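Long-range contacts in xyloglucan-specific endo-beta-1,4-glucanase BoGH5A (PDB 3ZMR), which cleaves the beta-1,4-glucan backbone of xyloglucan internally, with retention of configuration, releasing xyloglucan oligosaccharides for use by a human gut bacterium: residues Y94-Y99 and L324-N329; P225-K230 and Y278-G283; L255-T260 and H300-I305; V287-V292 and L304-Y309. One frame throughout, in Å; residues are numbered along the deposited sequence.

Interaction 1 of 4, residues Y94-Y99 and L324-N329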
# COMPACT_ATOMS: atom_id res chain seq x y z
N TYR A 94 -5.87 19.20 -7.84
CA TYR A 94 -5.44 18.68 -6.52
C TYR A 94 -4.35 19.57 -5.90
O TYR A 94 -3.40 19.96 -6.59
CB TYR A 94 -4.93 17.24 -6.63
CG TYR A 94 -4.15 16.73 -5.40
CD1 TYR A 94 -4.81 16.16 -4.37
CD2 TYR A 94 -2.76 16.84 -5.30
CE1 TYR A 94 -4.16 15.68 -3.26
CE2 TYR A 94 -2.07 16.38 -4.19
CZ TYR A 94 -2.78 15.79 -3.15
OH TYR A 94 -2.14 15.31 -2.02
N SER A 95 -4.49 19.87 -4.61
CA SER A 95 -3.49 20.60 -3.85
C SER A 95 -3.27 19.89 -2.51
O SER A 95 -4.18 19.23 -1.98
CB SER A 95 -3.94 22.05 -3.63
OG SER A 95 -5.10 22.12 -2.83
N VAL A 96 -2.07 20.10 -1.99
CA VAL A 96 -1.61 19.48 -0.74
C VAL A 96 -1.99 20.37 0.45
O VAL A 96 -2.11 21.57 0.30
CB VAL A 96 -0.05 19.23 -0.74
CG1 VAL A 96 0.34 18.39 -1.94
CG2 VAL A 96 0.77 20.53 -0.74
N PRO A 97 -2.19 19.77 1.64
CA PRO A 97 -2.36 20.59 2.86
C PRO A 97 -1.21 21.57 3.06
O PRO A 97 -0.11 21.31 2.63
CB PRO A 97 -2.36 19.56 4.00
CG PRO A 97 -2.67 18.25 3.36
CD PRO A 97 -2.16 18.32 1.96
N ALA A 98 -1.49 22.70 3.72
CA ALA A 98 -0.48 23.72 3.99
C ALA A 98 0.19 23.44 5.32
O ALA A 98 -0.48 23.49 6.37
CB ALA A 98 -1.12 25.10 3.99
N TYR A 99 1.50 23.13 5.27
CA TYR A 99 2.30 22.94 6.52
C TYR A 99 3.32 24.04 6.69
O TYR A 99 4.01 24.43 5.74
CB TYR A 99 3.11 21.62 6.57
CG TYR A 99 2.33 20.33 6.73
CD1 TYR A 99 1.02 20.30 7.14
CD2 TYR A 99 2.94 19.12 6.41
CE1 TYR A 99 0.34 19.10 7.27
CE2 TYR A 99 2.29 17.92 6.54
CZ TYR A 99 0.98 17.91 6.95
OH TYR A 99 0.30 16.72 7.10
N LEU A 324 -5.07 10.65 -5.41
CA LEU A 324 -4.68 11.85 -6.11
C LEU A 324 -3.30 12.27 -5.62
O LEU A 324 -2.95 12.09 -4.45
CB LEU A 324 -5.67 13.01 -5.84
CG LEU A 324 -7.12 12.81 -6.24
CD1 LEU A 324 -7.94 14.00 -5.75
CD2 LEU A 324 -7.25 12.62 -7.74
N ASP A 325 -2.50 12.82 -6.50
CA ASP A 325 -1.14 13.21 -6.16
C ASP A 325 -0.80 14.54 -6.89
O ASP A 325 -1.50 14.94 -7.83
CB ASP A 325 -0.17 12.05 -6.53
CG ASP A 325 1.21 12.13 -5.83
OD1 ASP A 325 1.50 13.10 -5.06
OD2 ASP A 325 1.98 11.15 -6.02
N ILE A 326 0.28 15.17 -6.45
CA ILE A 326 0.75 16.47 -6.96
C ILE A 326 1.86 16.29 -8.02
O ILE A 326 2.21 17.25 -8.71
CB ILE A 326 1.29 17.35 -5.80
CG1 ILE A 326 1.51 18.81 -6.23
CG2 ILE A 326 2.59 16.75 -5.21
CD1 ILE A 326 0.24 19.55 -6.56
N VAL A 327 2.38 15.06 -8.15
CA VAL A 327 3.37 14.67 -9.16
C VAL A 327 2.82 13.46 -9.89
O VAL A 327 1.99 12.72 -9.35
CB VAL A 327 4.74 14.34 -8.59
CG1 VAL A 327 5.47 15.61 -8.18
CG2 VAL A 327 4.62 13.33 -7.45
N GLN A 328 3.26 13.29 -11.13
CA GLN A 328 2.81 12.19 -11.97
C GLN A 328 3.70 10.94 -11.75
O GLN A 328 4.93 11.04 -11.67
CB GLN A 328 2.80 12.55 -13.47
CG GLN A 328 1.85 13.67 -13.86
CD GLN A 328 1.65 13.82 -15.37
OE1 GLN A 328 1.04 12.97 -16.01
NE2 GLN A 328 2.13 14.92 -15.92
N ASN A 329 3.02 9.80 -11.62
CA ASN A 329 3.66 8.48 -11.75
C ASN A 329 4.77 8.26 -10.68
O ASN A 329 5.90 7.82 -11.02
CB ASN A 329 4.23 8.26 -13.17
CG ASN A 329 3.18 8.41 -14.24
OD1 ASN A 329 3.39 9.13 -15.22
ND2 ASN A 329 2.07 7.76 -14.07
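Tyr94 lies against Leu324, Asp325 and Ile326 where the chain leaving the N-terminal BACON beta domain meets the (beta/alpha)8 barrel of the family 5 catalytic domain. Neither segment is a regular helix or strand, and no hydrogen bond crosses between them. The first kind of contact is ring over backbone: one face of the Tyr94 ring covers the peptide entering Asp325, with Asp325 N 4.1 Å above the plane near the ring centre and Leu324 O toward the rim. A chi1 of 166° sets CG anti to the backbone N, on the side of Leu324-Ile326. The second kind is apolar. Tyr94 CD1 rests on Leu324 CB at 3.6 Å, while Ile326 CB sits in the ring plane, 3.9 Å from Tyr94 CE2. Val96 CG1 extends the patch to Ile326 CB at 4.1 Å, the two side chains crossing at about a right angle. The polar tip is bonded outside the two segments, Tyr94 OH to Asn290 of helix 275-293. Tyrosine therefore suits the place by joining a broad flat face to a hydroxyl tip. An alanine here would probably leave the Leu324-Ile326 backbone without the ring that lies over it and Asn290 OD1 without this hydroxyl partner. Asp325 OD1 forms a salt bridge with Arg293 and also receives Ile326 N at 2.8 Å, on its anti side and 34° out of the carboxylate plane.

Interaction 2 of 4, residues P225-K230 and Y278-G283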
# COMPACT_ATOMS: atom_id res chain seq x y z
N PRO A 225 -11.69 0.68 9.78
CA PRO A 225 -11.96 1.48 8.57
C PRO A 225 -13.46 1.75 8.44
O PRO A 225 -14.12 1.21 7.56
CB PRO A 225 -11.44 0.59 7.44
CG PRO A 225 -11.68 -0.80 7.95
CD PRO A 225 -11.43 -0.72 9.44
N VAL A 226 -13.97 2.56 9.36
CA VAL A 226 -15.39 2.91 9.44
C VAL A 226 -15.49 4.41 9.71
O VAL A 226 -14.59 5.02 10.31
CB VAL A 226 -16.13 2.11 10.53
CG1 VAL A 226 -16.13 0.61 10.22
CG2 VAL A 226 -15.57 2.36 11.91
N ASP A 227 -16.59 4.99 9.26
CA ASP A 227 -16.80 6.43 9.39
C ASP A 227 -16.74 6.91 10.83
O ASP A 227 -16.29 8.01 11.08
CB ASP A 227 -18.11 6.85 8.73
CG ASP A 227 -18.06 6.81 7.21
OD1 ASP A 227 -17.08 7.29 6.59
OD2 ASP A 227 -19.03 6.32 6.62
N ALA A 228 -17.17 6.07 11.78
CA ALA A 228 -17.17 6.46 13.20
C ALA A 228 -15.76 6.69 13.76
O ALA A 228 -15.59 7.40 14.72
CB ALA A 228 -17.92 5.42 14.04
N ASN A 229 -14.76 6.07 13.14
CA ASN A 229 -13.38 6.21 13.60
C ASN A 229 -12.47 6.93 12.61
O ASN A 229 -11.30 7.18 12.91
CB ASN A 229 -12.80 4.85 13.93
CG ASN A 229 -13.57 4.16 15.02
OD1 ASN A 229 -13.84 4.74 16.07
ND2 ASN A 229 -13.94 2.91 14.77
N LYS A 230 -13.01 7.31 11.45
CA LYS A 230 -12.19 7.89 10.37
C LYS A 230 -11.46 9.17 10.80
O LYS A 230 -10.27 9.35 10.49
CB LYS A 230 -13.04 8.15 9.13
CG LYS A 230 -12.36 8.94 8.03
CD LYS A 230 -13.23 9.03 6.78
CE LYS A 230 -12.78 10.13 5.82
NZ LYS A 230 -11.36 10.00 5.39
N TYR A 278 -13.91 -0.05 2.30
CA TYR A 278 -13.02 0.32 1.19
C TYR A 278 -12.83 1.82 1.04
O TYR A 278 -11.72 2.30 0.77
CB TYR A 278 -13.45 -0.32 -0.12
CG TYR A 278 -13.43 -1.83 -0.11
CD1 TYR A 278 -12.27 -2.54 0.09
CD2 TYR A 278 -14.61 -2.54 -0.30
CE1 TYR A 278 -12.26 -3.92 0.11
CE2 TYR A 278 -14.62 -3.93 -0.31
CZ TYR A 278 -13.44 -4.61 -0.07
OH TYR A 278 -13.39 -6.00 -0.09
N ARG A 279 -13.90 2.58 1.22
CA ARG A 279 -13.81 4.03 1.15
C ARG A 279 -12.87 4.60 2.20
O ARG A 279 -12.01 5.45 1.90
CB ARG A 279 -15.22 4.66 1.24
CG ARG A 279 -15.19 6.19 1.25
CD ARG A 279 -16.58 6.81 1.04
NE ARG A 279 -17.58 6.18 1.90
CZ ARG A 279 -17.68 6.34 3.22
NH1 ARG A 279 -16.86 7.16 3.87
NH2 ARG A 279 -18.64 5.69 3.89
N VAL A 280 -13.01 4.13 3.43
CA VAL A 280 -12.24 4.67 4.52
C VAL A 280 -10.77 4.20 4.40
O VAL A 280 -9.84 4.97 4.61
CB VAL A 280 -12.85 4.31 5.89
CG1 VAL A 280 -11.92 4.76 7.00
CG2 VAL A 280 -14.23 4.94 6.04
N GLN A 281 -10.57 2.95 4.01
CA GLN A 281 -9.19 2.43 3.86
C GLN A 281 -8.47 3.08 2.68
O GLN A 281 -7.31 3.49 2.81
CB GLN A 281 -9.19 0.91 3.77
CG GLN A 281 -7.82 0.30 3.59
CD GLN A 281 -7.45 0.07 2.15
OE1 GLN A 281 -8.30 -0.22 1.30
NE2 GLN A 281 -6.17 0.16 1.88
N ASN A 282 -9.14 3.23 1.54
CA ASN A 282 -8.56 4.01 0.45
C ASN A 282 -8.25 5.45 0.91
O ASN A 282 -7.19 6.00 0.58
CB ASN A 282 -9.48 4.02 -0.77
CG ASN A 282 -9.34 2.78 -1.65
OD1 ASN A 282 -8.24 2.42 -2.08
ND2 ASN A 282 -10.48 2.18 -1.99
N GLY A 283 -9.09 5.97 1.80
CA GLY A 283 -8.86 7.26 2.40
C GLY A 283 -7.56 7.37 3.19
O GLY A 283 -6.90 8.40 3.17
O HOH W 1 -9.90 7.68 5.60
O HOH W 2 -12.38 8.19 3.09
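Lys230 NZ, carried on a side chain whose CB packs on Val280 CG1, is gripped by Asp234 in a salt bridge and by two waters. One water accepts from Lys230 NZ at 2.7 Å and donates to Val280 O. The second, 3.1 Å from Lys230 NZ, donates to Arg279 O, so the ammonium reaches two helix carbonyls at one remove. A long, mostly extended lysine suits this task. The direct polar link is the salt bridge of Asp227 with Arg279, an end-on pair in which each oxygen uses its syn lone pair. Arg279 NH1 meets Asp227 OD1 at 2.7 Å, nearly straight at 174°, and Arg279 NH2 meets Asp227 OD2 at 2.8 Å. These two bonds hold the planes within 15° of each other and so limit rotation of both groups. Lys230 NZ lies 6.4 Å from Arg279 NH1; the carboxylates of Asp227 and Asp234 probably offset this like-charge pair. Beneath the charged groups, Val280 CG1 touches Pro225 CA at 3.6 Å, and Val280 CG2 lies 3.7 Å from Asp227 OD1. The compact, branched valine fits against the proline backbone, whose carbonyl is bonded to Asn277. The contact thus joins the start of helix 227-248 to helix 275-293, successive outer helices of the barrel between which strand 255-258 runs in the chain, while Gln281 extends inward to the backbone of Gln307 at strand 304-307.

Interaction 3 of 4, residues L255-T260 and H300-I305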
# COMPACT_ATOMS: atom_id res chain seq x y z
N LEU A 255 15.20 5.80 -1.04
CA LEU A 255 14.32 5.65 0.12
C LEU A 255 12.87 5.89 -0.28
O LEU A 255 12.53 6.97 -0.79
CB LEU A 255 14.67 6.56 1.28
CG LEU A 255 13.82 6.49 2.55
CD1 LEU A 255 13.90 5.10 3.21
CD2 LEU A 255 14.22 7.54 3.55
N LEU A 256 12.05 4.88 -0.07
CA LEU A 256 10.60 4.91 -0.33
C LEU A 256 9.84 4.79 0.97
O LEU A 256 10.33 4.18 1.94
CB LEU A 256 10.18 3.75 -1.26
CG LEU A 256 10.74 3.72 -2.71
CD1 LEU A 256 12.11 3.09 -2.78
CD2 LEU A 256 9.78 2.95 -3.63
N PHE A 257 8.66 5.43 1.01
CA PHE A 257 7.76 5.33 2.15
C PHE A 257 6.54 4.50 1.79
O PHE A 257 5.99 4.66 0.70
CB PHE A 257 7.25 6.69 2.64
CG PHE A 257 8.31 7.72 3.00
CD1 PHE A 257 9.59 7.41 3.45
CD2 PHE A 257 7.94 9.06 2.97
CE1 PHE A 257 10.47 8.41 3.78
CE2 PHE A 257 8.81 10.05 3.32
CZ PHE A 257 10.08 9.74 3.71
N ALA A 258 6.12 3.64 2.71
CA ALA A 258 4.89 2.84 2.55
C ALA A 258 3.93 3.18 3.69
O ALA A 258 4.27 3.02 4.85
CB ALA A 258 5.19 1.35 2.56
N GLY A 259 2.72 3.66 3.36
CA GLY A 259 1.93 4.38 4.36
C GLY A 259 1.37 3.52 5.51
O GLY A 259 1.27 3.98 6.65
N THR A 260 0.98 2.30 5.15
CA THR A 260 0.27 1.39 6.04
C THR A 260 0.74 -0.04 5.78
O THR A 260 1.52 -0.28 4.87
CB THR A 260 -1.28 1.47 5.85
OG1 THR A 260 -1.65 0.83 4.62
CG2 THR A 260 -1.78 2.92 5.88
N HIS A 300 8.42 15.85 -2.24
CA HIS A 300 7.55 16.17 -3.38
C HIS A 300 7.65 15.10 -4.47
O HIS A 300 6.66 14.77 -5.09
CB HIS A 300 7.94 17.54 -3.95
CG HIS A 300 7.10 17.99 -5.11
ND1 HIS A 300 5.87 18.56 -4.92
CD2 HIS A 300 7.29 17.93 -6.45
CE1 HIS A 300 5.35 18.89 -6.10
NE2 HIS A 300 6.19 18.51 -7.04
N TYR A 301 8.85 14.54 -4.63
CA TYR A 301 9.19 13.62 -5.71
C TYR A 301 9.34 12.16 -5.29
O TYR A 301 9.50 11.28 -6.15
CB TYR A 301 10.51 14.06 -6.34
CG TYR A 301 10.46 15.40 -7.04
CD1 TYR A 301 9.79 15.55 -8.27
CD2 TYR A 301 11.09 16.52 -6.51
CE1 TYR A 301 9.76 16.75 -8.96
CE2 TYR A 301 11.06 17.72 -7.19
CZ TYR A 301 10.39 17.82 -8.39
OH TYR A 301 10.37 19.02 -9.05
N ARG A 302 9.36 11.89 -3.98
CA ARG A 302 9.69 10.56 -3.50
C ARG A 302 8.69 9.55 -4.01
O ARG A 302 7.49 9.83 -4.12
CB ARG A 302 9.72 10.58 -1.98
CG ARG A 302 10.22 9.30 -1.34
CD ARG A 302 10.46 9.37 0.20
NE ARG A 302 11.22 10.55 0.58
CZ ARG A 302 12.51 10.75 0.30
NH1 ARG A 302 13.29 9.82 -0.29
NH2 ARG A 302 13.05 11.94 0.57
N HIS A 303 9.15 8.34 -4.26
CA HIS A 303 8.24 7.27 -4.64
C HIS A 303 7.58 6.73 -3.40
O HIS A 303 8.22 6.40 -2.41
CB HIS A 303 9.01 6.15 -5.34
CG HIS A 303 9.67 6.60 -6.62
ND1 HIS A 303 9.17 6.32 -7.88
CD2 HIS A 303 10.80 7.32 -6.81
CE1 HIS A 303 9.98 6.83 -8.79
NE2 HIS A 303 10.96 7.46 -8.16
N LEU A 304 6.25 6.73 -3.45
CA LEU A 304 5.40 6.32 -2.33
C LEU A 304 4.67 5.03 -2.66
O LEU A 304 4.31 4.77 -3.80
CB LEU A 304 4.40 7.43 -1.97
CG LEU A 304 4.98 8.82 -1.68
CD1 LEU A 304 3.87 9.78 -1.30
CD2 LEU A 304 6.07 8.80 -0.62
N ILE A 305 4.38 4.25 -1.62
CA ILE A 305 3.80 2.94 -1.76
C ILE A 305 2.52 2.89 -0.92
O ILE A 305 2.56 3.12 0.30
CB ILE A 305 4.75 1.84 -1.28
CG1 ILE A 305 6.09 1.90 -1.98
CG2 ILE A 305 4.11 0.47 -1.45
CD1 ILE A 305 7.19 1.17 -1.24
O HOH W 3 11.88 7.29 -3.58
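Phe257 and Arg302 form the dense part of this contact between two neighbouring parallel barrel strands. Arg302 CD stands 3.5 Å from the centre of the Phe257 ring and only 8° off its normal, a CH-pi contact. The arginine chain is extended through chi1 and chi2 (chi2 172°), which carries CD over the ring; beyond it, Arg302 NH1 bonds to Leu255 O at 3.0 Å, with that oxygen in the guanidinium plane. Asn299 holds NE and Tyr251 O holds NH2. An alanine here would probably uncover this face of Phe257 and deprive Leu255 O and Asn299 of their arginine partners. Farther along, the ladder closes tightly: Ile305 N donates to Phe257 O at 2.9 Å, and Gly259 N to Ile305 O at 3.1 Å. Small Ala258 lets its CB lie 3.9 Å from Ile305 CB on the barrel's inner side, while Phe257 and Leu304 lie side by side toward the helices. The looser spot lies beside the arginine, between Leu255 O and His303 N, where a water bridges the backbones, donating to Leu255 O at 2.9 Å and accepting from His303 N at 3.0 Å. Strand 210-214 continues the sheet beyond 255-258, strand 331-337 continues it beyond 304-307, and helix 275-293 covers the outer side through Phe288 and Val292.

Interaction 4 of 4, residues V287-V292 and L304-Y309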
# COMPACT_ATOMS: atom_id res chain seq x y z
N VAL A 287 -4.58 10.12 2.86
CA VAL A 287 -4.01 10.86 3.98
C VAL A 287 -2.48 10.78 3.96
O VAL A 287 -1.77 11.78 4.13
CB VAL A 287 -4.55 10.39 5.34
CG1 VAL A 287 -3.80 11.07 6.49
CG2 VAL A 287 -6.04 10.69 5.45
N PHE A 288 -1.96 9.57 3.80
CA PHE A 288 -0.53 9.36 3.77
C PHE A 288 0.12 10.17 2.62
O PHE A 288 1.09 10.86 2.83
CB PHE A 288 -0.27 7.86 3.63
CG PHE A 288 1.11 7.50 3.11
CD1 PHE A 288 2.28 7.77 3.82
CD2 PHE A 288 1.23 6.89 1.86
CE1 PHE A 288 3.53 7.43 3.30
CE2 PHE A 288 2.46 6.52 1.36
CZ PHE A 288 3.60 6.78 2.08
N VAL A 289 -0.42 10.06 1.42
CA VAL A 289 0.16 10.79 0.28
C VAL A 289 0.12 12.32 0.55
O VAL A 289 1.12 13.02 0.36
CB VAL A 289 -0.55 10.42 -1.04
CG1 VAL A 289 -0.13 11.34 -2.19
CG2 VAL A 289 -0.24 8.98 -1.38
N ASN A 290 -1.03 12.81 0.98
CA ASN A 290 -1.21 14.23 1.29
C ASN A 290 -0.14 14.73 2.26
O ASN A 290 0.45 15.76 2.07
CB ASN A 290 -2.57 14.49 1.94
CG ASN A 290 -3.73 14.34 1.01
OD1 ASN A 290 -3.58 14.22 -0.22
ND2 ASN A 290 -4.94 14.35 1.60
N THR A 291 0.06 13.95 3.33
CA THR A 291 0.96 14.32 4.41
C THR A 291 2.42 14.40 3.93
O THR A 291 3.12 15.36 4.20
CB THR A 291 0.83 13.30 5.58
OG1 THR A 291 -0.53 13.26 6.05
CG2 THR A 291 1.79 13.62 6.74
N VAL A 292 2.86 13.38 3.18
CA VAL A 292 4.24 13.37 2.69
C VAL A 292 4.45 14.54 1.73
O VAL A 292 5.43 15.29 1.84
CB VAL A 292 4.58 12.03 2.02
CG1 VAL A 292 5.97 12.07 1.37
CG2 VAL A 292 4.50 10.90 3.05
N LEU A 304 6.25 6.73 -3.45
CA LEU A 304 5.40 6.32 -2.33
C LEU A 304 4.67 5.03 -2.66
O LEU A 304 4.31 4.77 -3.80
CB LEU A 304 4.40 7.43 -1.97
CG LEU A 304 4.98 8.82 -1.68
CD1 LEU A 304 3.87 9.78 -1.30
CD2 LEU A 304 6.07 8.80 -0.62
N ILE A 305 4.38 4.25 -1.62
CA ILE A 305 3.80 2.94 -1.76
C ILE A 305 2.52 2.89 -0.92
O ILE A 305 2.56 3.12 0.30
CB ILE A 305 4.75 1.84 -1.28
CG1 ILE A 305 6.09 1.90 -1.98
CG2 ILE A 305 4.11 0.47 -1.45
CD1 ILE A 305 7.19 1.17 -1.24
N VAL A 306 1.39 2.62 -1.58
CA VAL A 306 0.10 2.55 -0.94
C VAL A 306 -0.46 1.13 -1.05
O VAL A 306 -0.08 0.37 -1.95
CB VAL A 306 -0.88 3.62 -1.52
CG1 VAL A 306 -0.38 5.02 -1.16
CG2 VAL A 306 -1.12 3.43 -3.02
N GLN A 307 -1.32 0.76 -0.10
CA GLN A 307 -1.69 -0.64 0.07
C GLN A 307 -3.11 -0.96 -0.35
O GLN A 307 -4.05 -0.16 -0.16
CB GLN A 307 -1.55 -1.02 1.54
CG GLN A 307 -0.12 -1.04 2.05
CD GLN A 307 0.53 0.31 2.01
OE1 GLN A 307 -0.02 1.32 2.51
NE2 GLN A 307 1.73 0.37 1.45
N ALA A 308 -3.27 -2.15 -0.92
CA ALA A 308 -4.61 -2.73 -1.08
C ALA A 308 -5.23 -3.05 0.28
O ALA A 308 -4.52 -3.16 1.28
CB ALA A 308 -4.52 -3.97 -1.92
N TYR A 309 -6.54 -3.18 0.30
CA TYR A 309 -7.27 -3.55 1.51
C TYR A 309 -6.74 -4.93 1.95
O TYR A 309 -6.70 -5.85 1.14
CB TYR A 309 -8.77 -3.58 1.25
CG TYR A 309 -9.59 -3.65 2.53
CD1 TYR A 309 -9.83 -4.87 3.16
CD2 TYR A 309 -10.10 -2.50 3.12
CE1 TYR A 309 -10.54 -4.94 4.34
CE2 TYR A 309 -10.85 -2.56 4.30
CZ TYR A 309 -11.05 -3.78 4.91
OH TYR A 309 -11.79 -3.80 6.07
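Leu304 points from its strand into the helix carrying Phe288, Val289 and Val292, and its CB and both methyls have neighbours there. Leu304 CB lies 4.0 Å from Phe288 CE2. CG, the branch point, is set anti to the carbonyl carbon (chi1 -54°), and from it the two methyls spread over the helix. Leu304 CD1 meets Val292 CB at 4.1 Å and Val289 CG2 at 4.2 Å, while Leu304 CD2 touches Val292 CG1 at 3.8 Å, leucine and valine tip to tip. A forked leucine suits the place because its branches meet residues on successive turns. Two residues on, Val306 CG1 abuts the edge of the Phe288 ring in its plane, 3.9 Å from Phe288 CD2, and also touches Val289 CG2. Helix 275-293 and strand 304-307 are the second half of a beta-alpha-beta crossover that began at strand 255-258; locally their axes run nearly antiparallel, 162° apart, at a closest approach of 9.6 Å. Phe288 CE2 comes 3.6 Å from Ile305 O, an oxygen already bonded to Gly259 N. Nearby, Gln281 and Asn285 of the same helix bond to Gln307 O, but no hydrogen bond crosses between 287-292 and 304-309, which implies that this part is held by apolar packing.

Overall arrangement
Interactions 2, 3 and 4 lie in one sector of the barrel. Interactions 3 and 4 share Leu304 and Ile305 on strand 304-307, with centres 8 Å apart, while interactions 2 and 4 share helix 275-293, with centres 14 Å apart. Interaction 1 is peripheral, 12 Å from interaction 4 between centres, yet touches it through Tyr94 and Asn290; interaction 3 meets it through His300. Along the chain, interaction 1 encloses the other three, interactions 2 and 3 alternate, and interaction 2 closes before interaction 4 opens. The layers thus pass from the inter-domain linker through outer helices to the barrel wall, whose strand 255-258 leads to Asn261 and Glu262 at the C-terminal, substrate-binding end.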